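Local coordinates for protein Azi13 (Streptomyces sahachiroi, PDB 5HMB) that is a PaaI-family thioesterase of azinomycin biosynthesis that probably hydrolyses a naphthoyl thioester, at residues C53-V56 against E57-S61; W34-A38 against D39-P43. One frame throughout, in Å; residues are numbered along the deposited sequence.

Contact 1. Residues C53-V56 against E57-S61; sequences CAVV and ESVAS
A54 and S58 lie one helical turn apart, and the carbonyl of A54 is gripped twice. The backbone N of S58 gives the usual helical bond to A54 O at 2.9 Å, and the hydroxyl of the same residue donates a second one, S58 OG to A54 O at 2.8 Å. The two donors approach from opposite faces of the carbonyl plane. The hydroxyl can do this because its first torsion (chi1 -57°) sets OG beside its own backbone N and opposite the carbonyl carbon, folding it back over the preceding turn. With an alanine in place of S58, OG is gone, which is likely to leave A54 O with the backbone bond from S58 N and to break the tie that OG makes to a neighbouring chain. One position along, V55 and V59 run side by side, pointing the same way, with V55 CG1 4.0 Å from V59 CG2. Alongside, V59 N bonds to V55 O at 2.9 Å and A60 N to V56 O at 3.0 Å. At the start of this series, E57 N bonds to C53 O at 2.8 Å, while the side chain of E57, bent at chi2 (73°), leads away from C53-V56 and bonds through OE1 to ND2 of N79, which also bonds to C53 O. In the second subunit, NE2 of H48 is hydrogen-bonded to S58 OG, C53 packs on C53, and F83 on E57. With strands 72-83, 93-100 and 121-133 packed round it and helix 13-18 against A54 and S58, the arrangement is that of the hotdog fold: a long helix, its 53-60 part buried, wrapped by a curved antiparallel sheet and, here, also touching a partner subunit.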
# COMPACT_ATOMS: atom_id res chain seq x y z
N CYS A 53 -10.46 -8.39 0.29
CA CYS A 53 -9.91 -7.58 1.38
C CYS A 53 -10.47 -7.99 2.72
O CYS A 53 -9.74 -8.06 3.72
CB CYS A 53 -10.23 -6.11 1.15
SG CYS A 53 -9.69 -5.45 -0.48
N ALA A 54 -11.79 -8.23 2.78
CA ALA A 54 -12.43 -8.61 4.04
C ALA A 54 -11.90 -9.94 4.56
O ALA A 54 -11.73 -10.11 5.78
CB ALA A 54 -13.95 -8.66 3.84
N VAL A 55 -11.68 -10.90 3.67
CA VAL A 55 -11.13 -12.20 4.08
C VAL A 55 -9.69 -12.04 4.57
O VAL A 55 -9.27 -12.68 5.54
CB VAL A 55 -11.19 -13.19 2.91
CG1 VAL A 55 -10.28 -14.40 3.20
CG2 VAL A 55 -12.62 -13.61 2.67
N VAL A 56 -8.90 -11.23 3.87
CA VAL A 56 -7.55 -10.95 4.32
C VAL A 56 -7.58 -10.31 5.72
O VAL A 56 -6.85 -10.72 6.63
CB VAL A 56 -6.84 -10.06 3.28
CG1 VAL A 56 -5.59 -9.43 3.86
CG2 VAL A 56 -6.48 -10.88 2.03
N GLU A 57 -8.44 -9.31 5.90
CA GLU A 57 -8.58 -8.69 7.21
C GLU A 57 -8.96 -9.73 8.26
O GLU A 57 -8.31 -9.83 9.31
CB GLU A 57 -9.62 -7.56 7.14
CG GLU A 57 -9.60 -6.66 8.41
CD GLU A 57 -8.37 -5.75 8.46
OE1 GLU A 57 -7.84 -5.41 7.37
OE2 GLU A 57 -7.93 -5.38 9.56
N SER A 58 -9.97 -10.56 7.98
CA SER A 58 -10.44 -11.56 8.94
C SER A 58 -9.35 -12.55 9.32
O SER A 58 -9.15 -12.86 10.50
CB SER A 58 -11.64 -12.33 8.38
OG SER A 58 -12.72 -11.50 7.99
N VAL A 59 -8.65 -13.11 8.33
CA VAL A 59 -7.71 -14.18 8.64
C VAL A 59 -6.49 -13.62 9.38
O VAL A 59 -5.99 -14.23 10.34
CB VAL A 59 -7.31 -14.96 7.37
CG1 VAL A 59 -6.37 -16.08 7.74
CG2 VAL A 59 -8.55 -15.54 6.66
N ALA A 60 -6.01 -12.45 8.97
CA ALA A 60 -4.89 -11.85 9.69
C ALA A 60 -5.30 -11.43 11.11
O ALA A 60 -4.54 -11.65 12.07
CB ALA A 60 -4.35 -10.66 8.90
N SER A 61 -6.50 -10.85 11.28
CA SER A 61 -6.92 -10.42 12.62
C SER A 61 -7.04 -11.60 13.56
O SER A 61 -6.69 -11.50 14.74
CB SER A 61 -8.26 -9.69 12.57
OG SER A 61 -8.12 -8.35 12.14

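Contact 2. Residues W34-A38 against D39-P43; sequences WSVRA and DLLQP
The carbonyl of S35 meets L40 across the bend of the chain, S35 O lying 4.0 Å from L40 CD1, while S35 OG donates to V36 O within its own segment. At V36 the first torsion (chi1 -167°) sets CG1 opposite the backbone N, and this methyl touches L41 CD2 at 3.6 Å, the two side chains crossing at about a right angle. R37 serves the turn with backbone and side chain alike. Its backbone O accepts from L40 N at 3.0 Å, a bond spanning three residues in which the donor stands well above the carbonyl plane. This is the tight geometry of a 3-10 turn, which follows strand 29-35 and opens the loop that leads to helix 49-68, the long helix of the hotdog fold. The guanidinium of R37, brought round by a bend at chi3 (-36°), holds the D39 carboxylate side-on in a salt bridge: R37 NE bonds to D39 OD1 and R37 NH2 to D39 OD2, each at 3.0 Å, both oxygens being met on the syn side. Both oxygens lie near the guanidinium plane, although the two flat groups are turned 37° against each other, and R37 NH2 meets D39 OD2 from outside the carboxylate plane. L40 CD1 sits 3.8 Å above the centre of one guanidinium face, adding an apolar cover to the charged group. NH2 has a further partner in the backbone O of H17, which ties the turn to helix 13-18; L40 in turn packs against Y14 of the second subunit. In the 3-10 turn, A38 O accepts a weak bond from L41 N at 3.4 Å. L41 folds back over A38, its CD1 reaching A38 CA at 3.7 Å.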
# COMPACT_ATOMS: atom_id res chain seq x y z
N TRP A 34 -13.02 -21.05 2.24
CA TRP A 34 -14.24 -20.36 1.85
C TRP A 34 -14.42 -20.54 0.35
O TRP A 34 -13.55 -21.09 -0.34
CB TRP A 34 -14.20 -18.88 2.23
CG TRP A 34 -13.04 -18.13 1.64
CD1 TRP A 34 -11.71 -18.29 1.94
CD2 TRP A 34 -13.11 -17.08 0.67
NE1 TRP A 34 -10.95 -17.41 1.21
CE2 TRP A 34 -11.79 -16.65 0.42
CE3 TRP A 34 -14.16 -16.45 -0.00
CZ2 TRP A 34 -11.49 -15.63 -0.47
CZ3 TRP A 34 -13.86 -15.43 -0.88
CH2 TRP A 34 -12.54 -15.02 -1.11
N SER A 35 -15.55 -20.06 -0.16
CA SER A 35 -15.90 -20.26 -1.55
C SER A 35 -16.56 -19.00 -2.10
O SER A 35 -17.22 -18.26 -1.38
CB SER A 35 -16.86 -21.43 -1.73
OG SER A 35 -17.34 -21.46 -3.06
N VAL A 36 -16.36 -18.77 -3.40
CA VAL A 36 -17.09 -17.72 -4.10
C VAL A 36 -18.57 -18.11 -4.16
O VAL A 36 -18.92 -19.27 -4.39
CB VAL A 36 -16.51 -17.51 -5.51
CG1 VAL A 36 -17.06 -16.24 -6.11
CG2 VAL A 36 -14.99 -17.48 -5.46
N ARG A 37 -19.45 -17.13 -3.95
CA ARG A 37 -20.88 -17.37 -3.94
C ARG A 37 -21.56 -16.31 -4.79
O ARG A 37 -21.00 -15.25 -5.06
CB ARG A 37 -21.48 -17.34 -2.52
CG ARG A 37 -20.97 -18.39 -1.57
CD ARG A 37 -21.78 -18.38 -0.27
NE ARG A 37 -22.19 -17.03 0.14
CZ ARG A 37 -21.74 -16.41 1.23
NH1 ARG A 37 -20.88 -17.02 2.04
NH2 ARG A 37 -22.16 -15.19 1.52
N ALA A 38 -22.80 -16.62 -5.18
CA ALA A 38 -23.55 -15.71 -6.04
C ALA A 38 -23.71 -14.33 -5.41
O ALA A 38 -23.57 -13.31 -6.09
CB ALA A 38 -24.92 -16.32 -6.37
N ASP A 39 -24.00 -14.27 -4.11
CA ASP A 39 -24.21 -12.99 -3.44
C ASP A 39 -22.92 -12.23 -3.15
O ASP A 39 -22.98 -11.07 -2.73
CB ASP A 39 -24.97 -13.21 -2.12
CG ASP A 39 -24.31 -14.23 -1.22
OD1 ASP A 39 -23.62 -15.13 -1.75
OD2 ASP A 39 -24.49 -14.14 0.01
N LEU A 40 -21.76 -12.85 -3.37
CA LEU A 40 -20.48 -12.19 -3.16
C LEU A 40 -19.88 -11.62 -4.44
O LEU A 40 -18.76 -11.12 -4.41
CB LEU A 40 -19.49 -13.16 -2.51
CG LEU A 40 -19.94 -13.78 -1.19
CD1 LEU A 40 -18.87 -14.71 -0.62
CD2 LEU A 40 -20.30 -12.68 -0.19
N LEU A 41 -20.61 -11.68 -5.55
CA LEU A 41 -20.08 -11.31 -6.85
C LEU A 41 -20.34 -9.85 -7.15
O LEU A 41 -21.25 -9.22 -6.61
CB LEU A 41 -20.69 -12.17 -7.95
CG LEU A 41 -20.51 -13.67 -7.83
CD1 LEU A 41 -21.45 -14.39 -8.78
CD2 LEU A 41 -19.07 -14.03 -8.13
N GLN A 42 -19.53 -9.32 -8.06
CA GLN A 42 -19.72 -8.00 -8.64
C GLN A 42 -20.35 -8.15 -10.02
O GLN A 42 -20.40 -9.25 -10.57
CB GLN A 42 -18.38 -7.26 -8.69
CG GLN A 42 -17.28 -7.95 -9.47
CD GLN A 42 -16.02 -7.10 -9.55
OE1 GLN A 42 -15.60 -6.48 -8.56
NE2 GLN A 42 -15.41 -7.07 -10.72
N PRO A 43 -20.85 -7.06 -10.61
CA PRO A 43 -21.78 -7.18 -11.76
C PRO A 43 -21.39 -8.13 -12.90
O PRO A 43 -22.29 -8.60 -13.61
CB PRO A 43 -21.88 -5.74 -12.25
CG PRO A 43 -21.83 -4.95 -10.99
CD PRO A 43 -20.85 -5.67 -10.10

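Overall arrangement
The two contacts come in series along the chain, contact 2 first, where strand 29-35 gives way to the loop that follows it, then contact 1 within helix 49-68, nearer its beginning. Their centres are about 16 Å apart: contact 1 lies about 3 Å from the centre of the chain, contact 2 about 16 Å from it and only partly buried. They nevertheless meet, since V55 CG1 packs against W34 NE1 at 3.7 Å, joining the helix to the strand that precedes it. Both also touch the second subunit. Together they illustrate how a hotdog chain passes from its sheet, through a turn, into a central helix that helps build the subunit interface.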